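Local coordinates for protein glutamate racemase (Escherichia coli, PDB 2JFN) that belongs to the aspartate/glutamate/hydantoin racemase family of two-sheet alpha/beta enzymes and holds glutamic acid and UDP-N-acetylmuramoyl-L-alanine in separate pockets, at residues Arg21-Gly32 with Leu47-Phe58; Val112-Pro120 with Val225-Thr235. All coordinates share one frame; numbering follows the deposited sequence.

Contact 1 (Arg21-Gly32 with Leu47-Phe58). With GLU (glutamic acid), chain B.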
# COMPACT_ATOMS: atom_id res chain seq x y z
N ARG A 21 7.42 21.30 -9.24
CA ARG A 21 6.14 20.93 -8.64
C ARG A 21 6.39 20.30 -7.28
O ARG A 21 7.50 19.85 -6.99
CB ARG A 21 5.40 19.93 -9.53
CG ARG A 21 6.00 19.74 -10.92
CD ARG A 21 7.01 18.60 -10.96
NE ARG A 21 7.21 18.11 -12.32
CZ ARG A 21 7.91 17.03 -12.65
NH1 ARG A 21 8.50 16.30 -11.72
NH2 ARG A 21 8.00 16.68 -13.93
N PRO A 22 5.36 20.26 -6.41
CA PRO A 22 5.54 19.67 -5.09
C PRO A 22 6.05 18.23 -5.13
O PRO A 22 5.61 17.41 -5.94
CB PRO A 22 4.16 19.80 -4.44
CG PRO A 22 3.23 19.91 -5.60
CD PRO A 22 3.99 20.76 -6.58
N THR A 23 7.02 17.96 -4.27
CA THR A 23 7.64 16.65 -4.18
C THR A 23 6.84 15.76 -3.24
O THR A 23 6.64 16.09 -2.07
CB THR A 23 9.08 16.78 -3.64
OG1 THR A 23 9.87 17.51 -4.59
CG2 THR A 23 9.70 15.40 -3.42
N VAL A 24 6.37 14.64 -3.77
CA VAL A 24 5.60 13.70 -2.98
C VAL A 24 6.26 12.33 -2.94
O VAL A 24 6.59 11.75 -3.97
CB VAL A 24 4.17 13.54 -3.55
CG1 VAL A 24 3.44 12.42 -2.84
CG2 VAL A 24 3.41 14.86 -3.39
N LEU A 25 6.44 11.82 -1.72
CA LEU A 25 7.03 10.51 -1.53
C LEU A 25 5.94 9.49 -1.30
O LEU A 25 5.01 9.73 -0.53
CB LEU A 25 7.95 10.51 -0.30
CG LEU A 25 8.36 9.13 0.21
CD1 LEU A 25 9.25 8.42 -0.83
CD2 LEU A 25 9.11 9.27 1.54
N VAL A 26 6.04 8.36 -1.99
CA VAL A 26 5.11 7.25 -1.81
C VAL A 26 6.02 6.09 -1.39
O VAL A 26 6.93 5.70 -2.14
CB VAL A 26 4.36 6.89 -3.11
CG1 VAL A 26 3.42 5.72 -2.85
CG2 VAL A 26 3.54 8.11 -3.60
N PHE A 27 5.80 5.58 -0.18
CA PHE A 27 6.61 4.50 0.38
C PHE A 27 5.87 3.19 0.64
O PHE A 27 4.70 3.19 1.02
CB PHE A 27 7.23 4.95 1.71
CG PHE A 27 7.88 3.83 2.49
CD1 PHE A 27 9.18 3.42 2.20
CD2 PHE A 27 7.17 3.15 3.47
CE1 PHE A 27 9.76 2.35 2.87
CE2 PHE A 27 7.74 2.07 4.15
CZ PHE A 27 9.03 1.67 3.85
N ASP A 28 6.58 2.08 0.46
CA ASP A 28 6.05 0.75 0.73
C ASP A 28 7.23 -0.19 0.91
O ASP A 28 8.36 0.15 0.56
CB ASP A 28 5.19 0.21 -0.43
CG ASP A 28 4.58 -1.16 -0.10
OD1 ASP A 28 4.48 -2.02 -1.00
OD2 ASP A 28 4.20 -1.37 1.07
N SER A 29 6.96 -1.37 1.45
CA SER A 29 7.99 -2.38 1.65
C SER A 29 8.35 -2.97 0.28
O SER A 29 9.48 -3.43 0.07
CB SER A 29 7.46 -3.47 2.57
OG SER A 29 6.29 -4.05 2.02
N GLY A 30 7.40 -2.96 -0.65
CA GLY A 30 7.64 -3.50 -1.97
C GLY A 30 6.92 -2.78 -3.10
O GLY A 30 6.98 -1.55 -3.20
N VAL A 31 6.22 -3.54 -3.94
CA VAL A 31 5.51 -2.96 -5.07
C VAL A 31 4.08 -2.48 -4.77
O VAL A 31 3.50 -1.73 -5.55
CB VAL A 31 5.44 -3.94 -6.28
CG1 VAL A 31 6.85 -4.29 -6.76
CG2 VAL A 31 4.70 -5.22 -5.90
N GLY A 32 3.52 -2.90 -3.64
CA GLY A 32 2.16 -2.50 -3.30
C GLY A 32 1.93 -1.00 -3.34
O GLY A 32 0.85 -0.54 -3.71
N LEU A 47 3.00 16.18 -10.34
CA LEU A 47 3.88 16.29 -9.18
C LEU A 47 5.24 15.65 -9.41
O LEU A 47 5.44 14.91 -10.37
CB LEU A 47 3.23 15.63 -7.96
CG LEU A 47 1.80 16.05 -7.62
CD1 LEU A 47 1.34 15.31 -6.39
CD2 LEU A 47 1.76 17.55 -7.38
N HIS A 48 6.19 15.97 -8.53
CA HIS A 48 7.52 15.37 -8.60
C HIS A 48 7.42 14.19 -7.66
O HIS A 48 7.52 14.35 -6.44
CB HIS A 48 8.61 16.32 -8.09
CG HIS A 48 9.94 15.65 -7.88
ND1 HIS A 48 10.71 15.85 -6.76
CD2 HIS A 48 10.63 14.80 -8.67
CE1 HIS A 48 11.82 15.15 -6.86
NE2 HIS A 48 11.80 14.50 -8.01
N TYR A 49 7.21 13.01 -8.22
CA TYR A 49 7.07 11.81 -7.40
C TYR A 49 8.36 11.06 -7.12
O TYR A 49 9.24 10.94 -7.97
CB TYR A 49 6.08 10.84 -8.05
CG TYR A 49 4.63 11.30 -8.05
CD1 TYR A 49 4.06 11.88 -9.18
CD2 TYR A 49 3.83 11.14 -6.92
CE1 TYR A 49 2.72 12.28 -9.20
CE2 TYR A 49 2.49 11.53 -6.92
CZ TYR A 49 1.94 12.10 -8.07
OH TYR A 49 0.61 12.47 -8.07
N ILE A 50 8.45 10.56 -5.89
CA ILE A 50 9.57 9.76 -5.47
C ILE A 50 8.94 8.48 -4.94
O ILE A 50 8.08 8.54 -4.05
CB ILE A 50 10.36 10.40 -4.31
CG1 ILE A 50 10.97 11.73 -4.76
CG2 ILE A 50 11.45 9.44 -3.84
CD1 ILE A 50 11.48 12.57 -3.60
N TYR A 51 9.32 7.34 -5.50
CA TYR A 51 8.81 6.07 -5.02
C TYR A 51 9.97 5.38 -4.33
O TYR A 51 11.05 5.25 -4.90
CB TYR A 51 8.30 5.19 -6.17
CG TYR A 51 7.60 3.94 -5.67
CD1 TYR A 51 8.24 2.70 -5.64
CD2 TYR A 51 6.30 4.01 -5.16
CE1 TYR A 51 7.61 1.57 -5.10
CE2 TYR A 51 5.66 2.89 -4.63
CZ TYR A 51 6.32 1.68 -4.59
OH TYR A 51 5.68 0.59 -4.03
N ALA A 52 9.75 4.95 -3.09
CA ALA A 52 10.80 4.27 -2.35
C ALA A 52 10.27 2.95 -1.81
O ALA A 52 9.19 2.90 -1.21
CB ALA A 52 11.30 5.14 -1.20
N PHE A 53 11.02 1.88 -2.03
CA PHE A 53 10.61 0.58 -1.52
C PHE A 53 11.77 -0.09 -0.78
O PHE A 53 12.93 -0.05 -1.22
CB PHE A 53 10.05 -0.30 -2.66
CG PHE A 53 11.02 -0.58 -3.78
CD1 PHE A 53 11.62 -1.83 -3.90
CD2 PHE A 53 11.30 0.39 -4.74
CE1 PHE A 53 12.48 -2.11 -4.96
CE2 PHE A 53 12.16 0.13 -5.81
CZ PHE A 53 12.75 -1.13 -5.92
N ASP A 54 11.45 -0.69 0.36
CA ASP A 54 12.44 -1.35 1.20
C ASP A 54 12.66 -2.81 0.81
O ASP A 54 12.23 -3.72 1.51
CB ASP A 54 12.01 -1.27 2.67
CG ASP A 54 13.13 -1.66 3.62
OD1 ASP A 54 14.22 -2.05 3.15
OD2 ASP A 54 12.91 -1.56 4.85
N ASN A 55 13.37 -3.04 -0.30
CA ASN A 55 13.62 -4.39 -0.74
C ASN A 55 14.57 -5.13 0.20
O ASN A 55 14.67 -6.35 0.14
CB ASN A 55 14.18 -4.39 -2.18
CG ASN A 55 15.51 -3.67 -2.30
OD1 ASN A 55 15.65 -2.52 -1.88
ND2 ASN A 55 16.49 -4.35 -2.90
N VAL A 56 15.23 -4.39 1.08
CA VAL A 56 16.16 -4.97 2.05
C VAL A 56 15.46 -5.65 3.23
O VAL A 56 15.87 -6.72 3.69
CB VAL A 56 17.14 -3.90 2.61
CG1 VAL A 56 17.87 -4.42 3.85
CG2 VAL A 56 18.15 -3.52 1.53
N ALA A 57 14.38 -5.04 3.72
CA ALA A 57 13.67 -5.60 4.86
C ALA A 57 12.31 -6.20 4.53
O ALA A 57 11.62 -6.70 5.41
CB ALA A 57 13.54 -4.55 5.96
N PHE A 58 11.91 -6.15 3.26
CA PHE A 58 10.64 -6.74 2.85
C PHE A 58 10.78 -8.23 3.13
O PHE A 58 11.83 -8.80 2.86
CB PHE A 58 10.41 -6.53 1.34
CG PHE A 58 9.23 -7.29 0.81
CD1 PHE A 58 7.95 -6.74 0.84
CD2 PHE A 58 9.39 -8.59 0.31
CE1 PHE A 58 6.84 -7.47 0.40
CE2 PHE A 58 8.29 -9.33 -0.13
CZ PHE A 58 7.02 -8.77 -0.09
N GLU B . 2.20 -3.36 0.83
CA GLU B . 1.98 -4.30 1.93
C GLU B . 1.12 -3.62 2.98
O GLU B . 0.17 -2.83 2.62
CB GLU B . 3.33 -4.72 2.53
CG GLU B . 3.37 -6.25 2.75
CD GLU B . 4.56 -6.64 3.61
OE1 GLU B . 4.47 -7.60 4.37
OE2 GLU B . 5.62 -6.01 3.55
OXT GLU B . 1.32 -3.85 4.22
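The imidazole of H48 is met at its edge by the hydroxyl of T23, with OG1 and ND1 2.9 Å apart in a hydrogen bond that either partner could donate. Beside it the R21 guanidinium carries L47 O over one face and H48 CB in plane at its edge. L47 CB lies over one face of the Y49 ring, offset toward the rim. The phenol of Y51 uses its own edge: OH donates to G30 O at 2.6 Å, tying the loop after D28 to the neighbouring strand. Y51 gets there because CG stands anti to the backbone N (chi1 -173°), which carries the long ring forward past V26, whose CG1 lies 4.0 Å from Y51 CE2. F58 has S29 CB in plane at its edge, and S29 OG 3.4 Å from CD1.

Strands 21-28 and 48-53 run parallel, the first and last parts of a beta-alpha-beta unit with helix 33-43 between them. Backbone bonds from P22 O to D54 N join them. Beta-branched valines suit the extended chain; V24, V26, Y49 and Y51 share one face, from which the last three reach helix 33-43. On the other face L25 CD1 fits against the small A52 CB and against I50 CG2.

The C-terminal end of strand 21-28 opens into the glutamic acid pocket. D28 OD2 accepts from the ligand N at 2.8 Å, while OD1 receives G30 N from above the carboxylate plane, an Asx turn that, with G33 N also donating to OD1, helps hold the D28 carboxylate in its rotation. S29, with OG between its backbone N and carbonyl carbon (chi1 58°), donates to ligand OE2 at 2.6 Å; this short side chain brings its donor from close to the backbone.

Contact 2 (Val112-Pro120 with Val225-Thr235); sequences VGVVPAIKP and VDSGAAIARRT. With UMA (uridine-5'-diphosphate-N-acetylmuramoyl-L-alanine), chain C.
I231 meets V112 and V114 from helix 228-241, and its side chain divides at CB into two branches with separate tasks. CG2, anti to the backbone N, reaches V112 CG1 at 4.0 Å. The other branch leaves through CG1 and, turned by a chi2 of -62°, ends in CD1, which lies 3.9 Å from V114 CG1 and at the same time over the face of the uracil ring of UMA, 3.2 Å from N3. A branched aliphatic residue thus gives the flat base an apolar platform and still closes against both valines.

The ring's polar edge is read by the backbone of the other segment: UMA N3 donates to G113 O and V115 N donates to UMA O2, each at 2.9 Å. V115 O then accepts from UMA O2' at 2.8 Å; S227 OG approaches the same oxygen in a weak bond whose proton is not settled. A water accepts from A117 N and also bonds S227 OG, the short hydroxyl reaching both it and V115 O. A117 CB is compact enough to sit against V225 CG1, 3.8 Å away.

Charged chains reach the rest of the ligand. K119, extended beyond CG, carries NZ to O2B of the diphosphate at 2.8 Å, R233 NH2 gives a weak bond to O2A, and R234 lays one guanidinium face against methyl C20. D226 OD1 accepts from G228 N, a capping bond at the turn that leads into the helix.

Strand 223-225, in the four-stranded parallel sheet, leads here into helix 228-241, whose I231 and T235 also pack on V36 and I40 of helix 33-43 and on V89 of strand 87-90. The opposing loop runs from strand 111-112 of the mixed sheet to helix 118-124, with V115 touching Y143 of helix 142-150.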
# COMPACT_ATOMS: atom_id res chain seq x y z
N VAL A 112 0.63 10.83 5.17
CA VAL A 112 -0.62 10.12 4.94
C VAL A 112 -0.42 8.64 5.26
O VAL A 112 0.60 8.05 4.90
CB VAL A 112 -1.09 10.27 3.48
CG1 VAL A 112 -2.34 9.44 3.23
CG2 VAL A 112 -1.37 11.72 3.19
N GLY A 113 -1.38 8.07 5.97
CA GLY A 113 -1.31 6.67 6.32
C GLY A 113 -2.41 5.89 5.63
O GLY A 113 -3.25 6.47 4.94
N VAL A 114 -2.40 4.58 5.81
CA VAL A 114 -3.41 3.71 5.20
C VAL A 114 -3.95 2.67 6.17
O VAL A 114 -3.19 2.02 6.90
CB VAL A 114 -2.85 2.94 4.00
CG1 VAL A 114 -2.31 3.91 2.95
CG2 VAL A 114 -1.76 1.99 4.47
N VAL A 115 -5.26 2.53 6.18
CA VAL A 115 -5.92 1.54 7.01
C VAL A 115 -6.93 0.86 6.09
O VAL A 115 -7.43 1.49 5.16
CB VAL A 115 -6.66 2.19 8.21
CG1 VAL A 115 -5.66 2.76 9.20
CG2 VAL A 115 -7.60 3.27 7.72
N PRO A 116 -7.21 -0.43 6.32
CA PRO A 116 -8.17 -1.14 5.47
C PRO A 116 -9.48 -0.37 5.36
O PRO A 116 -9.99 0.14 6.36
CB PRO A 116 -8.33 -2.48 6.19
CG PRO A 116 -6.95 -2.70 6.78
CD PRO A 116 -6.61 -1.32 7.33
N ALA A 117 -10.02 -0.29 4.14
CA ALA A 117 -11.26 0.45 3.87
C ALA A 117 -12.52 -0.22 4.39
O ALA A 117 -13.52 -0.36 3.67
CB ALA A 117 -11.39 0.70 2.37
N ILE A 118 -12.49 -0.63 5.65
CA ILE A 118 -13.63 -1.29 6.26
C ILE A 118 -14.85 -0.38 6.36
O ILE A 118 -15.97 -0.81 6.09
CB ILE A 118 -13.28 -1.81 7.67
CG1 ILE A 118 -12.24 -2.92 7.54
CG2 ILE A 118 -14.54 -2.30 8.39
CD1 ILE A 118 -11.70 -3.41 8.86
N LYS A 119 -14.62 0.88 6.73
CA LYS A 119 -15.71 1.84 6.88
C LYS A 119 -16.60 1.96 5.63
O LYS A 119 -17.81 1.76 5.71
CB LYS A 119 -15.15 3.21 7.28
CG LYS A 119 -16.24 4.24 7.57
CD LYS A 119 -15.67 5.54 8.10
CE LYS A 119 -16.78 6.54 8.35
NZ LYS A 119 -16.23 7.89 8.62
N PRO A 120 -16.02 2.30 4.46
CA PRO A 120 -16.91 2.40 3.30
C PRO A 120 -17.50 1.05 2.87
O PRO A 120 -18.63 1.00 2.37
CB PRO A 120 -16.01 3.02 2.22
CG PRO A 120 -14.64 2.60 2.63
CD PRO A 120 -14.67 2.78 4.13
N VAL A 225 -13.00 -3.32 -2.72
CA VAL A 225 -12.88 -1.98 -2.17
C VAL A 225 -11.47 -1.76 -1.60
O VAL A 225 -10.95 -2.60 -0.87
CB VAL A 225 -13.89 -1.76 -1.01
CG1 VAL A 225 -13.73 -0.36 -0.44
CG2 VAL A 225 -15.31 -1.98 -1.51
N ASP A 226 -10.84 -0.65 -1.96
CA ASP A 226 -9.53 -0.34 -1.42
C ASP A 226 -9.46 1.14 -1.06
O ASP A 226 -10.44 1.87 -1.21
CB ASP A 226 -8.39 -0.76 -2.36
CG ASP A 226 -8.41 -0.04 -3.69
OD1 ASP A 226 -8.40 1.21 -3.71
OD2 ASP A 226 -8.42 -0.73 -4.74
N SER A 227 -8.30 1.56 -0.59
CA SER A 227 -8.08 2.94 -0.14
C SER A 227 -7.48 3.91 -1.14
O SER A 227 -7.37 5.11 -0.86
CB SER A 227 -7.19 2.91 1.10
OG SER A 227 -7.79 2.13 2.12
N GLY A 228 -7.10 3.40 -2.31
CA GLY A 228 -6.46 4.21 -3.34
C GLY A 228 -6.99 5.59 -3.68
O GLY A 228 -6.29 6.59 -3.49
N ALA A 229 -8.22 5.66 -4.20
CA ALA A 229 -8.83 6.93 -4.58
C ALA A 229 -8.98 7.85 -3.37
O ALA A 229 -8.79 9.06 -3.50
CB ALA A 229 -10.19 6.68 -5.23
N ALA A 230 -9.30 7.29 -2.21
CA ALA A 230 -9.46 8.11 -1.01
C ALA A 230 -8.13 8.71 -0.55
O ALA A 230 -8.10 9.82 0.00
CB ALA A 230 -10.06 7.28 0.11
N ILE A 231 -7.04 7.96 -0.77
CA ILE A 231 -5.71 8.43 -0.40
C ILE A 231 -5.35 9.57 -1.32
O ILE A 231 -4.76 10.57 -0.89
CB ILE A 231 -4.65 7.32 -0.59
CG1 ILE A 231 -4.98 6.13 0.31
CG2 ILE A 231 -3.25 7.87 -0.28
CD1 ILE A 231 -4.97 6.46 1.77
N ALA A 232 -5.69 9.42 -2.59
CA ALA A 232 -5.42 10.43 -3.58
C ALA A 232 -6.12 11.73 -3.15
O ALA A 232 -5.49 12.79 -3.09
CB ALA A 232 -5.94 9.98 -4.94
N ARG A 233 -7.41 11.63 -2.83
CA ARG A 233 -8.17 12.81 -2.39
C ARG A 233 -7.56 13.43 -1.14
O ARG A 233 -7.45 14.64 -1.03
CB ARG A 233 -9.64 12.44 -2.13
CG ARG A 233 -10.43 12.10 -3.40
CD ARG A 233 -11.93 12.04 -3.09
NE ARG A 233 -12.27 10.94 -2.19
CZ ARG A 233 -12.46 9.69 -2.58
NH1 ARG A 233 -12.36 9.37 -3.87
NH2 ARG A 233 -12.74 8.74 -1.69
N ARG A 234 -7.15 12.59 -0.18
CA ARG A 234 -6.54 13.10 1.05
C ARG A 234 -5.22 13.81 0.73
O ARG A 234 -4.88 14.82 1.36
CB ARG A 234 -6.30 11.96 2.03
CG ARG A 234 -5.62 12.39 3.33
CD ARG A 234 -6.42 13.45 4.08
NE ARG A 234 -5.85 13.69 5.41
CZ ARG A 234 -6.30 14.60 6.27
NH1 ARG A 234 -7.33 15.37 5.94
NH2 ARG A 234 -5.72 14.74 7.45
N THR A 235 -4.48 13.28 -0.24
CA THR A 235 -3.20 13.85 -0.66
C THR A 235 -3.42 15.23 -1.28
O THR A 235 -2.72 16.19 -0.95
CB THR A 235 -2.49 12.93 -1.67
OG1 THR A 235 -2.11 11.71 -1.00
CG2 THR A 235 -1.23 13.60 -2.25
N1 UMA C . -8.14 6.14 3.86
C2 UMA C . -6.81 5.90 4.48
N3 UMA C . -6.05 7.04 4.71
C4 UMA C . -6.44 8.36 4.40
C5 UMA C . -7.81 8.53 3.77
C6 UMA C . -8.57 7.43 3.54
O2 UMA C . -6.39 4.80 4.78
O4 UMA C . -5.68 9.28 4.65
C1B UMA C . -8.97 4.91 3.61
C2B UMA C . -9.73 4.50 4.86
O2' UMA C . -9.77 3.04 5.08
C3B UMA C . -11.10 5.08 4.78
C4B UMA C . -11.30 4.98 3.28
O4B UMA C . -10.01 5.11 2.68
O3B UMA C . -11.90 4.18 5.59
C5B UMA C . -12.15 6.03 2.70
O5B UMA C . -11.77 7.28 3.18
PA UMA C . -12.60 8.61 2.91
O1A UMA C . -11.63 9.69 3.17
O2A UMA C . -13.15 8.57 1.60
O3A UMA C . -13.71 8.58 4.09
PB UMA C . -13.91 7.66 5.38
O1B UMA C . -14.14 6.28 5.04
O2B UMA C . -14.89 8.34 6.24
O1' UMA C . -12.46 7.90 6.12
C1' UMA C . -12.21 8.68 7.29
C2' UMA C . -10.91 9.43 7.19
N2' UMA C . -10.91 10.39 6.07
C7' UMA C . -10.90 11.71 6.27
O7' UMA C . -10.72 12.21 7.38
C8' UMA C . -11.10 12.63 5.08
C3' UMA C . -9.78 8.40 7.06
O3' UMA C . -8.47 9.08 7.06
C4' UMA C . -9.81 7.38 8.22
O4' UMA C . -8.78 6.42 8.08
C5' UMA C . -11.18 6.69 8.27
O5' UMA C . -12.22 7.73 8.39
C6' UMA C . -11.35 5.77 9.47
O6' UMA C . -11.09 6.47 10.67
C18 UMA C . -7.96 10.06 7.99
C19 UMA C . -7.08 9.48 9.06
O18 UMA C . -7.02 9.99 10.16
C20 UMA C . -7.37 11.23 7.18
N4 UMA C . -6.40 8.38 8.69
C21 UMA C . -5.37 7.71 9.50
C22 UMA C . -4.25 8.65 10.05
O19 UMA C . -3.96 9.66 9.37
O20 UMA C . -3.70 8.36 11.15
C23 UMA C . -4.73 6.59 8.67
O HOH W 1 -8.37 -0.92 1.93

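In the fold
From the N terminus, contact 1 closes first: from strand 21-28 the chain runs through helix 33-43 to strand 48-53, a short loop of 14 intervening residues. The chain then adds strands 87-90 and 111-112 to the same mixed sheet before contact 2 opens at V112-P120. Its loop is much longer, 104 residues that include strands 129-134, 156-161 and 199-202 of the parallel four-stranded sheet, and it closes at V225-T235. The two loops follow in series, neither enclosing nor crossing the other. The centres of contact 1 and contact 2 lie about 17 Å apart. Helix 33-43 packs on both contacts; contact 1 ties neighbouring strands within one sheet, whereas contact 2 joins the two sheets.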